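Local coordinates for outer membrane protein Omp121 (Bacteroides thetaiotaomicron, PDB 5FQ8) that probably imports a substrate across the bacterial outer membrane as a TonB-dependent receptor, a beta barrel whose pore holds an N-terminal plug domain, at residues V86-V91 against M141-G146; T639-M644 against N691-K696; E643-S648 against Y668-D673; K696-G701 against K730-P735; M759-F764 against G796-K801. All coordinates share one frame; numbering follows the deposited sequence.

Interaction 1 lies in the plug domain; the other four, later in the chain, belong to the barrel wall and its loops. Interactions 2 and 3 start from the same run of chain and share Glu643 and Met644. Interaction 3 pairs strands 643-656 and 661-680, and interaction 4, its centre about 9 Å away, continues the wall through strands 697-712 and 716-731. Interaction 2 shares Lys696 with interaction 4, and interaction 5 packs on it through Val731 and Val761, centres about 12 Å apart. Interactions 1 and 3, centres about 14 Å apart, meet where Arg89 reaches Glu647 and Lys145 O receives Arg670, so the plug is tied to the wall by charged and polar bonds.

Interaction 1 (V86-V91 against M141-G146)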
# COMPACT_ATOMS: atom_id res chain seq x y z
N VAL B 86 28.27 15.85 -10.49
CA VAL B 86 29.69 15.92 -10.82
C VAL B 86 29.87 15.22 -12.15
O VAL B 86 29.82 14.00 -12.23
CB VAL B 86 30.59 15.26 -9.76
CG1 VAL B 86 32.01 15.25 -10.22
CG2 VAL B 86 30.51 16.00 -8.47
N ILE B 87 30.09 16.00 -13.20
CA ILE B 87 30.25 15.47 -14.55
C ILE B 87 31.65 15.82 -15.03
O ILE B 87 32.09 16.96 -14.91
CB ILE B 87 29.17 16.02 -15.50
CG1 ILE B 87 27.79 15.79 -14.91
CG2 ILE B 87 29.23 15.31 -16.81
CD1 ILE B 87 26.72 16.46 -15.67
N ILE B 88 32.35 14.83 -15.56
CA ILE B 88 33.76 14.96 -15.88
C ILE B 88 33.92 14.79 -17.37
O ILE B 88 33.68 13.70 -17.90
CB ILE B 88 34.63 13.96 -15.10
CG1 ILE B 88 34.78 14.40 -13.66
CG2 ILE B 88 35.99 13.81 -15.73
CD1 ILE B 88 35.80 13.63 -12.93
N ARG B 89 34.32 15.86 -18.04
CA ARG B 89 34.49 15.88 -19.49
C ARG B 89 33.19 15.53 -20.20
O ARG B 89 33.15 14.67 -21.08
CB ARG B 89 35.65 14.97 -19.91
CG ARG B 89 37.00 15.54 -19.49
CD ARG B 89 38.17 14.69 -19.91
NE ARG B 89 39.45 15.32 -19.58
CZ ARG B 89 40.63 14.78 -19.85
NH1 ARG B 89 40.70 13.61 -20.44
NH2 ARG B 89 41.74 15.41 -19.52
N GLY B 90 32.12 16.20 -19.80
CA GLY B 90 30.84 16.08 -20.47
C GLY B 90 30.10 14.79 -20.20
O GLY B 90 30.53 13.91 -19.45
N VAL B 91 28.96 14.68 -20.86
CA VAL B 91 28.07 13.53 -20.74
C VAL B 91 28.45 12.51 -21.79
O VAL B 91 28.46 12.81 -22.98
CB VAL B 91 26.60 13.96 -20.89
CG1 VAL B 91 25.74 12.77 -21.09
CG2 VAL B 91 26.15 14.73 -19.69
N MET B 141 42.27 14.23 -1.90
CA MET B 141 41.36 13.84 -2.97
C MET B 141 42.07 14.03 -4.29
O MET B 141 42.58 15.11 -4.56
CB MET B 141 40.08 14.67 -2.95
CG MET B 141 39.31 14.57 -4.24
SD MET B 141 37.85 15.56 -4.13
CE MET B 141 37.23 14.97 -2.59
N THR B 142 42.06 13.00 -5.11
CA THR B 142 42.67 13.05 -6.43
C THR B 142 41.68 12.58 -7.47
O THR B 142 41.15 11.47 -7.39
CB THR B 142 43.93 12.20 -6.45
OG1 THR B 142 44.94 12.87 -5.72
CG2 THR B 142 44.40 11.97 -7.86
N ILE B 143 41.43 13.44 -8.46
CA ILE B 143 40.42 13.24 -9.49
C ILE B 143 41.13 12.81 -10.76
O ILE B 143 41.89 13.59 -11.34
CB ILE B 143 39.60 14.51 -9.72
CG1 ILE B 143 38.74 14.78 -8.50
CG2 ILE B 143 38.76 14.38 -10.93
CD1 ILE B 143 37.86 15.93 -8.66
N LEU B 144 40.91 11.58 -11.20
CA LEU B 144 41.45 11.12 -12.47
C LEU B 144 40.44 11.45 -13.56
O LEU B 144 39.33 10.92 -13.57
CB LEU B 144 41.73 9.62 -12.41
CG LEU B 144 42.58 9.19 -11.23
CD1 LEU B 144 42.76 7.70 -11.24
CD2 LEU B 144 43.90 9.87 -11.33
N LYS B 145 40.82 12.33 -14.47
CA LYS B 145 39.84 12.81 -15.43
C LYS B 145 39.78 11.95 -16.68
O LYS B 145 38.72 11.86 -17.32
CB LYS B 145 40.16 14.25 -15.81
CG LYS B 145 40.34 15.17 -14.63
CD LYS B 145 40.67 16.57 -15.10
CE LYS B 145 41.01 17.52 -13.97
NZ LYS B 145 42.24 17.09 -13.30
N GLY B 146 40.88 11.32 -17.05
CA GLY B 146 40.95 10.63 -18.31
C GLY B 146 40.53 9.20 -18.19
O GLY B 146 40.56 8.60 -17.12
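Ile88 and Lys145 carry the closest backbone approach between these two plug-domain segments, with their CA atoms 6.5 Å apart, too far for strand pairing, and no hydrogen bond crosses. The tight part is centred on Ile88, one branch meeting a side chain and the other the main chain. Ile88 CG1 lies anti to the carbonyl carbon (chi1 -76°) and sends CD1 obliquely against Ile143 CG2 at 3.7 Å. The other branch, Ile88 CG2, lies 3.7 Å from Lys145 O. Arg89 forms the second layer. Just past the end of the strand, it takes a left-handed backbone conformation (phi 59°), from which its extended chain crosses the Lys145 side chain at about a right angle. Lys145 CB then sits 3.8 Å above one face of the Arg89 guanidinium, offset toward the rim, and Arg89 NH1 lies 3.7 Å from Gly146 CA. The looser side is that of Leu144, which points away from 86-91 and is partly exposed. The two like-charged ends stay apart, Arg89 NH2 being 6.5 Å from Lys145 NZ, and each is satisfied elsewhere: Arg89 by salt bridges to Glu647, Glu649 and Glu703 of the barrel, Lys145 NZ by Thr45 OG1. Thus the contact joins two separate plug sheets, strand 84-88 paired with 71-75 and strand 138-144 set between 44-48 and 161-166, while Arg89 reaches out to barrel strands 643-656, 661-680 and 697-712.

Interaction 2 (T639-M644 against N691-K696)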
# COMPACT_ATOMS: atom_id res chain seq x y z
N THR B 639 21.42 -9.30 -29.27
CA THR B 639 22.50 -8.97 -30.18
C THR B 639 23.38 -7.85 -29.65
O THR B 639 24.33 -7.46 -30.33
CB THR B 639 21.93 -8.56 -31.53
OG1 THR B 639 20.77 -7.76 -31.31
CG2 THR B 639 21.54 -9.77 -32.32
N LEU B 640 23.08 -7.34 -28.46
CA LEU B 640 23.93 -6.34 -27.83
C LEU B 640 25.39 -6.77 -27.84
O LEU B 640 25.71 -7.95 -27.74
CB LEU B 640 23.49 -6.13 -26.39
CG LEU B 640 22.05 -5.69 -26.24
CD1 LEU B 640 21.71 -5.55 -24.79
CD2 LEU B 640 21.90 -4.38 -26.96
N SER B 641 26.27 -5.79 -28.00
CA SER B 641 27.70 -5.90 -27.77
C SER B 641 28.11 -4.88 -26.72
O SER B 641 27.36 -3.95 -26.43
CB SER B 641 28.46 -5.66 -29.08
OG SER B 641 28.17 -4.36 -29.54
N PRO B 642 29.30 -5.02 -26.14
CA PRO B 642 29.68 -4.13 -25.04
C PRO B 642 29.90 -2.70 -25.52
O PRO B 642 30.00 -2.41 -26.70
CB PRO B 642 30.98 -4.73 -24.53
CG PRO B 642 30.96 -6.13 -25.00
CD PRO B 642 30.26 -6.11 -26.30
N GLU B 643 29.96 -1.80 -24.55
CA GLU B 643 30.32 -0.41 -24.82
C GLU B 643 31.83 -0.25 -24.74
O GLU B 643 32.52 -0.93 -23.98
CB GLU B 643 29.63 0.52 -23.82
CG GLU B 643 30.27 1.91 -23.69
CD GLU B 643 29.58 2.82 -22.69
OE1 GLU B 643 28.36 2.72 -22.52
OE2 GLU B 643 30.28 3.65 -22.08
N MET B 644 32.36 0.65 -25.56
CA MET B 644 33.79 0.91 -25.60
C MET B 644 33.99 2.40 -25.70
O MET B 644 33.53 3.02 -26.66
CB MET B 644 34.45 0.18 -26.77
CG MET B 644 35.90 -0.10 -26.56
SD MET B 644 36.17 -1.22 -25.20
CE MET B 644 35.14 -2.57 -25.66
N ASN B 691 16.23 -1.65 -27.14
CA ASN B 691 17.57 -1.55 -26.57
C ASN B 691 18.58 -1.90 -27.65
O ASN B 691 18.55 -3.00 -28.20
CB ASN B 691 17.72 -2.51 -25.39
CG ASN B 691 16.81 -2.18 -24.25
OD1 ASN B 691 16.38 -1.04 -24.09
ND2 ASN B 691 16.52 -3.17 -23.44
N MET B 692 19.46 -0.96 -27.98
CA MET B 692 20.51 -1.29 -28.92
C MET B 692 21.75 -0.47 -28.62
O MET B 692 21.71 0.47 -27.83
CB MET B 692 20.04 -1.09 -30.36
CG MET B 692 19.30 0.19 -30.63
SD MET B 692 18.17 0.05 -32.02
CE MET B 692 18.99 -1.13 -33.04
N ASN B 693 22.85 -0.86 -29.25
CA ASN B 693 24.10 -0.13 -29.12
C ASN B 693 24.04 1.17 -29.90
O ASN B 693 23.78 1.16 -31.10
CB ASN B 693 25.25 -0.99 -29.65
CG ASN B 693 25.35 -2.31 -28.94
OD1 ASN B 693 25.09 -3.34 -29.52
ND2 ASN B 693 25.74 -2.28 -27.68
N LEU B 694 24.30 2.28 -29.23
CA LEU B 694 24.23 3.57 -29.90
C LEU B 694 25.49 3.84 -30.71
O LEU B 694 26.40 3.02 -30.82
CB LEU B 694 24.01 4.69 -28.89
CG LEU B 694 22.72 4.76 -28.12
CD1 LEU B 694 22.59 6.10 -27.46
CD2 LEU B 694 21.55 4.51 -29.02
N GLY B 695 25.54 5.03 -31.28
CA GLY B 695 26.74 5.51 -31.91
C GLY B 695 27.68 6.15 -30.92
O GLY B 695 27.60 5.95 -29.71
N LYS B 696 28.60 6.95 -31.45
CA LYS B 696 29.60 7.63 -30.65
C LYS B 696 29.06 8.93 -30.09
O LYS B 696 28.49 9.75 -30.81
CB LYS B 696 30.84 7.91 -31.50
CG LYS B 696 31.52 6.67 -32.01
CD LYS B 696 32.57 6.98 -33.06
CE LYS B 696 33.17 5.71 -33.54
NZ LYS B 696 34.40 5.92 -34.29
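The Asn693 side chain makes this contact, its carboxamide gripping the backbone of Ser641. Its CB bond points toward segment 639-644, and CG, anti to the carbonyl carbon (chi1 -57°), sets the amide against Ser641. Asn693 OD1 receives Ser641 N at 3.1 Å, in the carbonyl plane and on a lone pair, with a nearly straight N-H...O angle of 161°. The Ser641 hydroxyl adds a weak bond to the same oxygen: with OG in the crowded position between N and the carbonyl carbon (chi1 60°), it comes within 3.2 Å of Asn693 OD1. On the other side of the amide, Asn693 ND2 lies 2.6 Å from Ser641 O, but the bend at hydrogen makes this bond weak; ND2 also donates to Lys674 O. The amide is therefore held at both ends, which fixes its flip. Leu640 supplies the apolar part. Its CG is anti to the carbonyl carbon, and CD2 rests on the opposing main chain, 3.8 Å from Asn691 O and 3.9 Å from Met692 CA. Asn691 is anchored separately by Ser678 and Met602. The contact thus fastens the run leading into strand 643-656 to the end of strand 689-693, itself set between strands 629-635 and 661-680.

Interaction 3 (E643-S648 against Y668-D673)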
# COMPACT_ATOMS: atom_id res chain seq x y z
N GLU B 643 29.96 -1.80 -24.55
CA GLU B 643 30.32 -0.41 -24.82
C GLU B 643 31.83 -0.25 -24.74
O GLU B 643 32.52 -0.93 -23.98
CB GLU B 643 29.63 0.52 -23.82
CG GLU B 643 30.27 1.91 -23.69
CD GLU B 643 29.58 2.82 -22.69
OE1 GLU B 643 28.36 2.72 -22.52
OE2 GLU B 643 30.28 3.65 -22.08
N MET B 644 32.36 0.65 -25.56
CA MET B 644 33.79 0.91 -25.60
C MET B 644 33.99 2.40 -25.70
O MET B 644 33.53 3.02 -26.66
CB MET B 644 34.45 0.18 -26.77
CG MET B 644 35.90 -0.10 -26.56
SD MET B 644 36.17 -1.22 -25.20
CE MET B 644 35.14 -2.57 -25.66
N THR B 645 34.62 2.99 -24.70
CA THR B 645 35.06 4.37 -24.76
C THR B 645 36.53 4.40 -25.14
O THR B 645 37.34 3.68 -24.55
CB THR B 645 34.86 5.10 -23.44
OG1 THR B 645 33.46 5.19 -23.15
CG2 THR B 645 35.42 6.49 -23.53
N THR B 646 36.88 5.20 -26.15
CA THR B 646 38.26 5.42 -26.55
C THR B 646 38.60 6.88 -26.38
O THR B 646 37.82 7.75 -26.76
CB THR B 646 38.50 5.02 -28.00
OG1 THR B 646 37.87 3.78 -28.28
CG2 THR B 646 39.98 4.87 -28.24
N GLU B 647 39.78 7.15 -25.81
CA GLU B 647 40.21 8.52 -25.57
C GLU B 647 41.64 8.70 -26.03
O GLU B 647 42.46 7.80 -25.88
CB GLU B 647 40.10 8.89 -24.11
CG GLU B 647 40.40 10.32 -23.83
CD GLU B 647 40.02 10.70 -22.44
OE1 GLU B 647 40.53 10.09 -21.50
OE2 GLU B 647 39.18 11.59 -22.29
N SER B 648 41.91 9.88 -26.59
CA SER B 648 43.26 10.36 -26.86
C SER B 648 43.50 11.62 -26.05
O SER B 648 42.63 12.48 -25.96
CB SER B 648 43.48 10.70 -28.34
OG SER B 648 43.05 9.64 -29.17
N TYR B 668 41.99 16.72 -24.94
CA TYR B 668 41.41 15.38 -24.91
C TYR B 668 40.40 15.19 -26.03
O TYR B 668 39.74 16.13 -26.47
CB TYR B 668 40.73 15.10 -23.59
CG TYR B 668 39.64 16.07 -23.26
CD1 TYR B 668 38.35 15.88 -23.70
CD2 TYR B 668 39.91 17.18 -22.49
CE1 TYR B 668 37.36 16.76 -23.38
CE2 TYR B 668 38.93 18.06 -22.17
CZ TYR B 668 37.67 17.86 -22.62
OH TYR B 668 36.71 18.76 -22.28
N ASN B 669 40.26 13.94 -26.45
CA ASN B 669 39.33 13.57 -27.50
C ASN B 669 38.70 12.24 -27.10
O ASN B 669 39.35 11.20 -27.18
CB ASN B 669 40.05 13.47 -28.84
CG ASN B 669 39.19 12.90 -29.93
OD1 ASN B 669 38.44 13.61 -30.58
ND2 ASN B 669 39.30 11.60 -30.15
N ARG B 670 37.44 12.28 -26.67
CA ARG B 670 36.75 11.17 -26.03
C ARG B 670 35.61 10.68 -26.90
O ARG B 670 34.76 11.48 -27.31
CB ARG B 670 36.21 11.62 -24.67
CG ARG B 670 35.89 10.56 -23.67
CD ARG B 670 35.21 11.24 -22.50
NE ARG B 670 35.54 10.66 -21.20
CZ ARG B 670 36.61 10.99 -20.49
NH1 ARG B 670 37.46 11.87 -20.96
NH2 ARG B 670 36.83 10.43 -19.32
N ASN B 671 35.56 9.37 -27.19
CA ASN B 671 34.48 8.77 -27.97
C ASN B 671 33.90 7.59 -27.20
O ASN B 671 34.58 6.58 -27.02
CB ASN B 671 34.96 8.30 -29.35
CG ASN B 671 35.08 9.44 -30.34
OD1 ASN B 671 36.17 9.81 -30.76
ND2 ASN B 671 33.95 10.00 -30.73
N THR B 672 32.66 7.71 -26.78
CA THR B 672 31.92 6.62 -26.15
C THR B 672 31.03 5.95 -27.20
O THR B 672 30.10 6.57 -27.70
CB THR B 672 31.10 7.15 -24.98
OG1 THR B 672 31.96 7.84 -24.08
CG2 THR B 672 30.42 6.01 -24.27
N ASP B 673 31.33 4.70 -27.51
CA ASP B 673 30.66 3.98 -28.59
C ASP B 673 29.88 2.79 -28.06
O ASP B 673 30.15 2.27 -26.98
CB ASP B 673 31.67 3.48 -29.62
CG ASP B 673 31.04 3.24 -30.97
OD1 ASP B 673 30.00 3.85 -31.25
OD2 ASP B 673 31.58 2.44 -31.75
O HOH W 1 40.56 8.99 -30.00
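Glu647, Ser648 and Asp673 have the most surface covered in this antiparallel strand pair, whose short axes run 4.6 Å apart at 171°. Glu647 belongs to a non-hydrogen-bonded pair with Arg670. Its chain is extended, CG anti to the backbone N (chi1 -174°), and the carboxylate crosses the Arg670 chain obliquely to form a salt bridge, OE2 to NH1, with the two planes nearly perpendicular. Those two atoms are modelled too close together for their exact places to be sure. Glu647 OE2 also has a salt bridge to Arg89, and OE1 takes Ala147 N. Ser648 is bound to Asn669 through both backbones: Ser648 N gives to Asn669 O at 2.9 Å, and Asn669 N to Ser648 O at 2.8 Å. One water joins their side chains, 2.7 Å from Ser648 OG and weakly held by Asn669 ND2. At the far end Asp673 N donates to Met644 O at 2.9 Å, and Asp673 CB packs on that oxygen at 3.5 Å. Between these pairs the hydroxyls of Thr645 and Thr672 share a bond, OG1 to OG1, 3.2 Å long. Glu647 and Arg670 face the plug, where Arg670 NH2 reaches Lys145 O and Ala158 O. This hairpin of 643-656 and 661-680 is flanked in the barrel wall by strand 582-596 on one side and strand 697-712 on the other.

Interaction 4 (K696-G701 against K730-P735); sequences KIRNRG and KVISLP
Two arms of a beta hairpin, strands 697-712 and 716-731 of the barrel wall, meet here near their open end. Side chains sit on two faces. On one, the non-hydrogen-bonded pair Ile697 and Val731 lie side by side and point the same way. Bent at chi2 (-84°), Ile697 lays CD1 over the fork of Val731, 3.5 Å from CG2 and 3.6 Å from CG1; Val761 packs against both residues. The opposite face carries the hydrogen-bonded pair Arg698 and Lys730, again parallel neighbours. Both first torsions place CG anti to the backbone N, but Lys730 runs straight out while Arg698 turns at chi3 (69°). This brings Arg698 NH2 alongside the aliphatic stem, 3.4 Å from Lys730 CD. The two positive ends remain close, Arg698 NH2 lying 4.3 Å from Lys730 NZ. Ile732 crosses Arg698 obliquely, its CD1 4.1 Å from Arg698 NH1, and also packs on Lys696, whose CB lies 3.9 Å from Ile732 CB. Backbone bonds hold the register: Arg698 N to Lys730 O at 2.8 Å, with the donor above the carbonyl plane, and Lys730 N to Arg698 O, in plane. Beyond the pair, Ile732 N donates to Lys696 O at 2.6 Å, almost along the C=O axis.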
# COMPACT_ATOMS: atom_id res chain seq x y z
N LYS B 696 28.60 6.95 -31.45
CA LYS B 696 29.60 7.63 -30.65
C LYS B 696 29.06 8.93 -30.09
O LYS B 696 28.49 9.75 -30.81
CB LYS B 696 30.84 7.91 -31.50
CG LYS B 696 31.52 6.67 -32.01
CD LYS B 696 32.57 6.98 -33.06
CE LYS B 696 33.17 5.71 -33.54
NZ LYS B 696 34.40 5.92 -34.29
N ILE B 697 29.22 9.10 -28.79
CA ILE B 697 29.05 10.38 -28.14
C ILE B 697 30.44 10.95 -27.89
O ILE B 697 31.23 10.36 -27.16
CB ILE B 697 28.26 10.25 -26.83
CG1 ILE B 697 27.00 9.45 -27.08
CG2 ILE B 697 27.90 11.61 -26.29
CD1 ILE B 697 25.91 10.29 -27.57
N ARG B 698 30.74 12.08 -28.52
CA ARG B 698 32.08 12.63 -28.51
C ARG B 698 32.16 13.81 -27.58
O ARG B 698 31.28 14.67 -27.56
CB ARG B 698 32.49 13.04 -29.92
CG ARG B 698 33.95 13.38 -30.05
CD ARG B 698 34.30 13.65 -31.47
NE ARG B 698 33.68 14.88 -31.92
CZ ARG B 698 33.65 15.27 -33.19
NH1 ARG B 698 34.20 14.52 -34.12
NH2 ARG B 698 33.08 16.41 -33.50
N ASN B 699 33.22 13.84 -26.77
CA ASN B 699 33.56 14.99 -25.93
C ASN B 699 35.02 15.35 -26.21
O ASN B 699 35.92 14.54 -25.96
CB ASN B 699 33.34 14.69 -24.45
CG ASN B 699 31.88 14.65 -24.09
OD1 ASN B 699 31.24 15.68 -23.89
ND2 ASN B 699 31.33 13.45 -23.99
N ARG B 700 35.24 16.54 -26.74
CA ARG B 700 36.56 17.10 -27.00
C ARG B 700 36.67 18.44 -26.30
O ARG B 700 35.68 19.17 -26.18
CB ARG B 700 36.81 17.35 -28.49
CG ARG B 700 36.97 16.14 -29.37
CD ARG B 700 37.50 16.53 -30.76
NE ARG B 700 36.95 17.78 -31.27
CZ ARG B 700 36.98 18.13 -32.55
NH1 ARG B 700 37.53 17.32 -33.45
NH2 ARG B 700 36.46 19.29 -32.94
N GLY B 701 37.87 18.79 -25.87
CA GLY B 701 38.06 20.10 -25.29
C GLY B 701 39.45 20.36 -24.76
O GLY B 701 40.41 19.68 -25.09
N LYS B 730 29.30 16.29 -28.90
CA LYS B 730 28.60 15.95 -30.13
C LYS B 730 28.26 14.47 -30.14
O LYS B 730 29.16 13.64 -30.27
CB LYS B 730 29.44 16.32 -31.34
CG LYS B 730 28.75 16.11 -32.68
CD LYS B 730 29.72 16.29 -33.83
CE LYS B 730 29.03 16.77 -35.09
NZ LYS B 730 29.86 16.58 -36.29
N VAL B 731 26.97 14.16 -30.02
CA VAL B 731 26.47 12.88 -30.49
C VAL B 731 26.87 12.74 -31.93
O VAL B 731 26.69 13.67 -32.71
CB VAL B 731 24.95 12.82 -30.32
CG1 VAL B 731 24.43 11.43 -30.64
CG2 VAL B 731 24.54 13.24 -28.94
N ILE B 732 27.44 11.60 -32.31
CA ILE B 732 27.91 11.44 -33.68
C ILE B 732 26.88 10.74 -34.54
O ILE B 732 26.58 11.19 -35.65
CB ILE B 732 29.27 10.71 -33.70
CG1 ILE B 732 30.39 11.71 -33.42
CG2 ILE B 732 29.50 10.08 -35.05
CD1 ILE B 732 31.76 11.20 -33.77
N SER B 733 26.31 9.64 -34.06
CA SER B 733 25.21 9.01 -34.77
C SER B 733 24.31 8.33 -33.77
O SER B 733 24.76 7.85 -32.73
CB SER B 733 25.70 8.00 -35.81
OG SER B 733 26.47 6.99 -35.19
N LEU B 734 23.02 8.32 -34.07
CA LEU B 734 22.05 7.49 -33.41
C LEU B 734 21.44 6.58 -34.46
O LEU B 734 21.07 7.07 -35.53
CB LEU B 734 20.97 8.34 -32.74
CG LEU B 734 21.42 9.03 -31.47
CD1 LEU B 734 20.36 9.96 -31.00
CD2 LEU B 734 21.72 8.02 -30.40
N PRO B 735 21.35 5.27 -34.20
CA PRO B 735 20.91 4.32 -35.24
C PRO B 735 19.81 4.81 -36.16
O PRO B 735 18.69 5.12 -35.73
CB PRO B 735 20.45 3.13 -34.40
CG PRO B 735 21.37 3.13 -33.28
CD PRO B 735 21.66 4.57 -32.95

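Interaction 5 (M759-F764 against G796-K801)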
# COMPACT_ATOMS: atom_id res chain seq x y z
N MET B 759 24.36 16.66 -33.56
CA MET B 759 24.18 17.81 -32.69
C MET B 759 24.69 17.49 -31.29
O MET B 759 24.90 16.33 -30.95
CB MET B 759 22.70 18.20 -32.64
CG MET B 759 22.01 18.26 -33.98
SD MET B 759 20.62 19.38 -33.95
CE MET B 759 21.43 20.87 -33.43
N PRO B 760 24.90 18.51 -30.46
CA PRO B 760 25.40 18.24 -29.11
C PRO B 760 24.37 17.52 -28.27
O PRO B 760 23.18 17.49 -28.59
CB PRO B 760 25.68 19.64 -28.56
CG PRO B 760 25.77 20.51 -29.70
CD PRO B 760 24.84 19.95 -30.73
N VAL B 761 24.84 16.93 -27.18
CA VAL B 761 23.93 16.30 -26.25
C VAL B 761 23.01 17.34 -25.64
O VAL B 761 23.46 18.40 -25.21
CB VAL B 761 24.70 15.56 -25.16
CG1 VAL B 761 23.82 15.36 -23.99
CG2 VAL B 761 25.16 14.23 -25.66
N GLY B 762 21.72 17.06 -25.63
CA GLY B 762 20.78 17.92 -24.95
C GLY B 762 20.23 19.05 -25.77
O GLY B 762 20.12 20.17 -25.27
N VAL B 763 19.83 18.78 -27.01
CA VAL B 763 19.25 19.82 -27.85
C VAL B 763 17.82 20.10 -27.42
O VAL B 763 17.05 19.18 -27.13
CB VAL B 763 19.29 19.38 -29.32
CG1 VAL B 763 18.60 20.40 -30.18
CG2 VAL B 763 20.71 19.22 -29.75
N PHE B 764 17.46 21.37 -27.37
CA PHE B 764 16.11 21.79 -27.01
C PHE B 764 15.31 22.13 -28.25
O PHE B 764 15.83 22.77 -29.17
CB PHE B 764 16.11 23.01 -26.11
CG PHE B 764 16.33 22.71 -24.68
CD1 PHE B 764 15.27 22.45 -23.84
CD2 PHE B 764 17.60 22.71 -24.16
CE1 PHE B 764 15.47 22.20 -22.53
CE2 PHE B 764 17.81 22.48 -22.85
CZ PHE B 764 16.74 22.22 -22.02
N GLY B 796 18.75 25.89 -28.92
CA GLY B 796 19.95 25.82 -28.12
C GLY B 796 20.10 24.46 -27.46
O GLY B 796 19.24 23.58 -27.56
N ASP B 797 21.22 24.30 -26.78
CA ASP B 797 21.58 23.05 -26.15
C ASP B 797 21.76 23.26 -24.65
O ASP B 797 21.54 24.35 -24.12
CB ASP B 797 22.84 22.45 -26.79
CG ASP B 797 24.00 23.41 -26.79
OD1 ASP B 797 23.79 24.63 -26.65
OD2 ASP B 797 25.14 22.93 -26.94
N MET B 798 22.12 22.19 -23.96
CA MET B 798 22.24 22.22 -22.52
C MET B 798 23.59 22.71 -22.05
O MET B 798 23.73 23.06 -20.88
CB MET B 798 21.99 20.83 -21.95
CG MET B 798 22.96 19.80 -22.52
SD MET B 798 23.24 18.37 -21.51
CE MET B 798 21.62 17.72 -21.53
N ASN B 799 24.58 22.74 -22.95
CA ASN B 799 25.98 22.86 -22.56
C ASN B 799 26.43 24.31 -22.44
O ASN B 799 26.07 25.16 -23.26
CB ASN B 799 26.88 22.16 -23.57
CG ASN B 799 26.53 20.72 -23.77
OD1 ASN B 799 27.02 19.85 -23.06
ND2 ASN B 799 25.67 20.45 -24.73
N ASN B 800 27.22 24.57 -21.40
CA ASN B 800 28.04 25.78 -21.33
C ASN B 800 29.02 25.82 -22.49
O ASN B 800 29.67 24.83 -22.80
CB ASN B 800 28.81 25.81 -20.02
CG ASN B 800 27.94 25.99 -18.83
OD1 ASN B 800 28.17 25.38 -17.80
ND2 ASN B 800 26.93 26.82 -18.95
N LYS B 801 29.15 26.99 -23.11
CA LYS B 801 30.13 27.11 -24.18
C LYS B 801 31.54 27.09 -23.63
O LYS B 801 32.46 26.61 -24.30
CB LYS B 801 29.89 28.38 -24.99
CG LYS B 801 28.59 28.36 -25.77
CD LYS B 801 28.64 27.34 -26.90
CE LYS B 801 27.23 26.98 -27.37
NZ LYS B 801 26.43 28.18 -27.66
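Phe764 N donates to Gly796 O at 2.8 Å, nearly along the C=O axis and with an N-H...O angle of 164°. The same oxygen lies in the plane of the Phe764 ring, at its edge, and 3.5 Å from Phe764 CB. A second main-chain acceptor, Val761 O, is taken by the side-chain amide of Asn799: ND2 stands 3.1 Å away, in the carbonyl plane, although Val761 O lies somewhat out of the Asn799 amide plane. Asn799 ND2 also makes a weak bond within its own segment to Asp797 OD2, so one amide nitrogen serves both sides. That carboxylate oxygen, Asp797 OD2, touches Pro760 CB at 3.7 Å, the two side chains crossing at about a right angle. Gly762 O receives a CA-H...O contact from Asp797 CA at 3.3 Å. Around these polar groups the filling is Met798. Its CG sits between N and the carbonyl carbon, and its chain runs beside Val761, SD 3.9 Å from CG1. The methyl CE rests 3.5 Å from Gly762 CA, where the chain turns a corner at positive phi (88°). The contact lies at the edge of a small antiparallel sheet, where strand 763-766 meets the chain just after strand 793-794, borne by the long loop between strands 716-731 and 802-812 of this TonB-dependent receptor's barrel.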